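Local coordinates for thioesterase (Xanthomonas campestris pv. campestris, PDB 2FUJ), which probably hydrolyses fatty acyl-CoA thioesters, as a tetrameric protein of the hotdog fold, at residues V28-Y33 and V66-P71; V17-M22 and L72-D77. One frame throughout, in Å; residues are numbered along the deposited sequence.

Contact 1. Residues V28-Y33 and V66-P71; sequences VNNAKY and VNYKRP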
# COMPACT_ATOMS: atom_id res chain seq x y z
N VAL A 28 12.40 -4.54 0.16
CA VAL A 28 11.17 -4.18 -0.54
C VAL A 28 10.27 -5.42 -0.66
O VAL A 28 10.72 -6.49 -1.06
CB VAL A 28 11.47 -3.63 -1.95
CG1 VAL A 28 10.17 -3.41 -2.70
CG2 VAL A 28 12.23 -2.34 -1.83
N ASN A 29 9.00 -5.24 -0.31
CA ASN A 29 8.02 -6.33 -0.34
C ASN A 29 7.77 -6.88 -1.75
O ASN A 29 7.73 -6.12 -2.72
CB ASN A 29 6.71 -5.84 0.28
CG ASN A 29 5.67 -6.94 0.41
OD1 ASN A 29 4.80 -7.08 -0.44
ND2 ASN A 29 5.78 -7.73 1.47
N ASN A 30 7.59 -8.19 -1.86
CA ASN A 30 7.35 -8.81 -3.16
C ASN A 30 6.23 -8.13 -3.96
O ASN A 30 6.36 -7.90 -5.16
CB ASN A 30 6.97 -10.29 -3.00
CG ASN A 30 8.04 -11.10 -2.29
OD1 ASN A 30 9.22 -11.02 -2.61
ND2 ASN A 30 7.61 -11.90 -1.33
N ALA A 31 5.12 -7.83 -3.28
CA ALA A 31 3.98 -7.21 -3.94
C ALA A 31 4.29 -5.86 -4.58
O ALA A 31 3.66 -5.47 -5.56
CB ALA A 31 2.84 -7.06 -2.96
N LYS A 32 5.27 -5.15 -4.03
CA LYS A 32 5.62 -3.85 -4.57
C LYS A 32 6.27 -3.97 -5.95
O LYS A 32 6.24 -3.04 -6.75
CB LYS A 32 6.54 -3.11 -3.60
CG LYS A 32 6.07 -1.70 -3.31
CD LYS A 32 4.66 -1.74 -2.74
CE LYS A 32 4.11 -0.35 -2.50
NZ LYS A 32 4.05 0.44 -3.75
N TYR A 33 6.87 -5.13 -6.22
CA TYR A 33 7.51 -5.35 -7.52
C TYR A 33 6.45 -5.28 -8.62
O TYR A 33 6.68 -4.69 -9.67
CB TYR A 33 8.22 -6.71 -7.55
CG TYR A 33 9.55 -6.75 -6.83
CD1 TYR A 33 10.69 -7.25 -7.48
CD2 TYR A 33 9.68 -6.32 -5.52
CE1 TYR A 33 11.92 -7.31 -6.83
CE2 TYR A 33 10.92 -6.37 -4.86
CZ TYR A 33 12.03 -6.87 -5.53
OH TYR A 33 13.26 -6.92 -4.92
N VAL A 66 6.62 -12.94 -11.72
CA VAL A 66 7.77 -12.22 -11.20
C VAL A 66 8.75 -13.09 -10.43
O VAL A 66 8.38 -13.75 -9.45
CB VAL A 66 7.27 -11.06 -10.31
CG1 VAL A 66 8.43 -10.19 -9.84
CG2 VAL A 66 6.26 -10.23 -11.07
N ASN A 67 10.01 -13.08 -10.86
CA ASN A 67 11.07 -13.82 -10.19
C ASN A 67 11.88 -12.84 -9.34
O ASN A 67 12.29 -11.79 -9.83
CB ASN A 67 12.02 -14.49 -11.19
CG ASN A 67 11.30 -15.38 -12.17
OD1 ASN A 67 10.52 -16.24 -11.79
ND2 ASN A 67 11.56 -15.18 -13.45
N TYR A 68 12.13 -13.21 -8.09
CA TYR A 68 12.88 -12.37 -7.17
C TYR A 68 14.31 -12.91 -7.09
O TYR A 68 14.55 -13.96 -6.52
CB TYR A 68 12.18 -12.40 -5.81
CG TYR A 68 10.73 -11.99 -5.93
CD1 TYR A 68 10.36 -10.65 -6.02
CD2 TYR A 68 9.72 -12.95 -6.03
CE1 TYR A 68 9.04 -10.28 -6.21
CE2 TYR A 68 8.40 -12.59 -6.22
CZ TYR A 68 8.06 -11.25 -6.31
OH TYR A 68 6.75 -10.87 -6.49
N LYS A 69 15.24 -12.16 -7.68
CA LYS A 69 16.64 -12.55 -7.75
C LYS A 69 17.53 -12.19 -6.57
O LYS A 69 18.35 -13.00 -6.12
CB LYS A 69 17.27 -11.98 -9.02
CG LYS A 69 17.33 -12.96 -10.15
CD LYS A 69 15.95 -13.42 -10.55
CE LYS A 69 16.04 -14.33 -11.75
NZ LYS A 69 16.73 -15.62 -11.45
N ARG A 70 17.39 -10.96 -6.09
CA ARG A 70 18.16 -10.49 -4.95
C ARG A 70 17.36 -9.39 -4.29
O ARG A 70 16.59 -8.70 -4.96
CB ARG A 70 19.53 -9.97 -5.39
CG ARG A 70 19.50 -8.83 -6.39
CD ARG A 70 20.89 -8.63 -6.99
NE ARG A 70 21.91 -8.41 -5.97
CZ ARG A 70 23.20 -8.24 -6.22
NH1 ARG A 70 23.65 -8.26 -7.46
NH2 ARG A 70 24.05 -8.04 -5.22
N PRO A 71 17.52 -9.22 -2.97
CA PRO A 71 16.79 -8.21 -2.22
C PRO A 71 17.11 -6.77 -2.58
O PRO A 71 18.26 -6.42 -2.86
CB PRO A 71 17.15 -8.53 -0.77
CG PRO A 71 18.54 -9.05 -0.89
CD PRO A 71 18.46 -9.95 -2.10
O HOH W 1 14.18 -9.65 -5.17
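Y33 and Y68 meet edge to face where the first turn of helix 30-47, the sausage of the hotdog fold, rests against V66 and Y68 of strand 58-68, part of the sheet that wraps it. From its base outward, Y33 meets V66 and then Y68. CB lies 4.2 Å from V66 CG1 and also meets Y68 CE1. CG comes within 3.6 Å of Y68 CE1, which stands over the ring face; Y33 CD1 lies equally close to Y68 CE1 and Y68 CD1, and Y33 CE1 has Y68 CD1 as its nearest partner. The ring planes are 71° apart with centroids separated by 5.0 Å, a T-shaped stack in which Y68 gives the edge and Y33 the face. On the helix side, N30 covers a face of Y68: N30 CG stands anti to the carbonyl carbon (chi1 -58°), beside the backbone N, and OD1 beyond it lies 3.5 Å above the Y68 ring plane, over the ring centre. Y68 OH approaches N30 O and is hydrogen-bonded to T64 of the second subunit, whose strand continues the sheet across the interface through V66 and N67. N29 caps the helix, OD1 accepting from A31 N at 3.0 Å. At the tip of Y33 a water bridges to the following loop, 2.9 Å from Y33 OH and donating to R70 O over 2.6 Å.

Contact 2. Residues V17-M22 and L72-D77; sequences VRWRDM and LVWPND
Loop-to-loop packing around the indole of W74 joins residues 17-22, which follow strand 9-15, to residues 72-77, which lead into strand 78-87. W19 comes over one face of the W74 ring: W19 CB stands 4.0 Å from the centroid of the W74 five-membered ring, only 10° off the normal, a CH-pi contact. Farther out, W19 CD1 reaches W74 CE3 at 3.9 Å, and the edge of the W19 five-membered ring points at the face of the W74 six-membered ring, a T-shaped stack with planes at 88°. P75 CB, beyond a cis peptide bond, covers the opposite face. In this hotdog fold both loops lie at a subunit interface: V42 of the fourth subunit packs on W74, and E39 of that subunit is the main polar partner of the W74 side chain. M22 crosses W74 at about a right angle, its CE 3.7 Å from W74 CB, while its SD accepts a weak hydrogen bond from W74 N at 3.6 Å. Beside the indole, V17 CG2 packs on L72 CD2 and presses to 3.3 Å from N76 O, a buried carbonyl oxygen with no hydrogen-bonding partner. D77 OD1 takes a salt bridge from R43 of the fourth subunit and also accepts from V17 N at 2.9 Å, on the anti side of the carboxylate.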
# COMPACT_ATOMS: atom_id res chain seq x y z
N VAL A 17 12.34 4.30 -5.31
CA VAL A 17 11.83 3.39 -4.29
C VAL A 17 11.47 4.25 -3.08
O VAL A 17 12.10 5.28 -2.83
CB VAL A 17 12.90 2.35 -3.87
CG1 VAL A 17 12.46 1.60 -2.62
CG2 VAL A 17 13.12 1.37 -5.00
N ARG A 18 10.44 3.84 -2.34
CA ARG A 18 10.00 4.57 -1.16
C ARG A 18 10.32 3.74 0.07
O ARG A 18 10.34 2.51 0.02
CB ARG A 18 8.50 4.85 -1.22
CG ARG A 18 8.06 5.84 -2.28
CD ARG A 18 6.55 5.88 -2.34
NE ARG A 18 6.04 6.67 -3.46
CZ ARG A 18 4.76 6.73 -3.80
NH1 ARG A 18 3.86 6.04 -3.12
NH2 ARG A 18 4.38 7.47 -4.83
N TRP A 19 10.56 4.41 1.19
CA TRP A 19 10.89 3.74 2.43
C TRP A 19 9.77 2.76 2.81
O TRP A 19 10.04 1.65 3.26
CB TRP A 19 11.10 4.78 3.54
CG TRP A 19 11.63 4.21 4.81
CD1 TRP A 19 12.93 3.89 5.09
CD2 TRP A 19 10.87 3.85 5.96
NE1 TRP A 19 13.02 3.36 6.36
CE2 TRP A 19 11.77 3.32 6.91
CE3 TRP A 19 9.51 3.93 6.28
CZ2 TRP A 19 11.35 2.87 8.17
CZ3 TRP A 19 9.10 3.48 7.53
CH2 TRP A 19 10.01 2.96 8.45
N ARG A 20 8.53 3.19 2.62
CA ARG A 20 7.36 2.35 2.92
C ARG A 20 7.28 1.09 2.05
O ARG A 20 6.50 0.18 2.34
CB ARG A 20 6.08 3.19 2.75
CG ARG A 20 4.77 2.42 2.73
CD ARG A 20 4.52 1.71 4.05
NE ARG A 20 3.40 0.77 3.96
CZ ARG A 20 3.35 -0.39 4.60
NH1 ARG A 20 4.34 -0.77 5.39
NH2 ARG A 20 2.31 -1.20 4.42
N ASP A 21 8.09 1.04 0.99
CA ASP A 21 8.09 -0.11 0.09
C ASP A 21 8.64 -1.35 0.79
O ASP A 21 8.33 -2.47 0.41
CB ASP A 21 8.94 0.17 -1.15
CG ASP A 21 8.26 1.09 -2.16
OD1 ASP A 21 8.95 1.52 -3.10
OD2 ASP A 21 7.06 1.39 -2.02
N MET A 22 9.46 -1.13 1.81
CA MET A 22 10.04 -2.25 2.54
C MET A 22 9.06 -2.84 3.54
O MET A 22 8.13 -2.17 3.99
CB MET A 22 11.32 -1.82 3.26
CG MET A 22 12.43 -1.29 2.34
SD MET A 22 14.01 -1.04 3.21
CE MET A 22 13.64 0.40 4.20
N LEU A 72 16.06 -5.96 -2.58
CA LEU A 72 16.16 -4.54 -2.88
C LEU A 72 15.91 -3.78 -1.59
O LEU A 72 14.97 -4.09 -0.85
CB LEU A 72 15.09 -4.16 -3.91
CG LEU A 72 14.78 -2.67 -4.12
CD1 LEU A 72 15.97 -1.95 -4.72
CD2 LEU A 72 13.57 -2.55 -5.02
N VAL A 73 16.76 -2.81 -1.30
CA VAL A 73 16.59 -2.02 -0.09
C VAL A 73 16.63 -0.53 -0.38
O VAL A 73 17.34 -0.07 -1.27
CB VAL A 73 17.67 -2.36 0.96
CG1 VAL A 73 17.62 -3.84 1.29
CG2 VAL A 73 19.05 -1.98 0.44
N TRP A 74 15.83 0.22 0.37
CA TRP A 74 15.79 1.67 0.24
C TRP A 74 17.17 2.10 0.75
O TRP A 74 17.74 1.45 1.63
CB TRP A 74 14.67 2.21 1.13
CG TRP A 74 14.50 3.68 1.12
CD1 TRP A 74 13.64 4.41 0.36
CD2 TRP A 74 15.16 4.62 1.98
NE1 TRP A 74 13.71 5.74 0.69
CE2 TRP A 74 14.64 5.90 1.69
CE3 TRP A 74 16.13 4.50 2.98
CZ2 TRP A 74 15.07 7.05 2.35
CZ3 TRP A 74 16.56 5.64 3.64
CH2 TRP A 74 16.02 6.90 3.32
N PRO A 75 17.72 3.22 0.23
CA PRO A 75 17.20 4.13 -0.79
C PRO A 75 17.67 3.88 -2.23
O PRO A 75 17.80 4.81 -3.01
CB PRO A 75 17.68 5.48 -0.29
CG PRO A 75 19.07 5.13 0.16
CD PRO A 75 18.91 3.80 0.88
N ASN A 76 17.90 2.62 -2.60
CA ASN A 76 18.36 2.35 -3.96
C ASN A 76 17.22 2.36 -4.98
O ASN A 76 16.38 1.47 -5.00
CB ASN A 76 19.10 1.01 -4.00
CG ASN A 76 20.29 1.00 -3.06
OD1 ASN A 76 21.11 1.91 -3.08
ND2 ASN A 76 20.37 -0.03 -2.23
N ASP A 77 17.19 3.40 -5.81
CA ASP A 77 16.17 3.54 -6.84
C ASP A 77 16.47 2.56 -7.97
O ASP A 77 17.62 2.16 -8.16
CB ASP A 77 16.14 4.98 -7.36
CG ASP A 77 15.83 5.98 -6.26
OD1 ASP A 77 14.94 5.68 -5.43
OD2 ASP A 77 16.46 7.06 -6.23

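From the N terminus, the chain leaves strand 9-15 into residues 17-22, then enters 28-33 at the start of helix 30-47. It returns along strand 58-68 to 66-71 and passes directly into 72-77 before strand 78-87. Contact 1 closes the inner loop, which holds most of the helix and strand 58-68; contact 2 closes the outer one, so the two nest without crossing. Between them V28 N lies 2.8 Å from L72 O and N29 N 2.9 Å from D21 O, both probable hydrogen bonds, while Y33 OH packs on L72 CB. Helix start, strand 58-68 and both connecting loops are thereby tied together, and both contacts reach the third subunit.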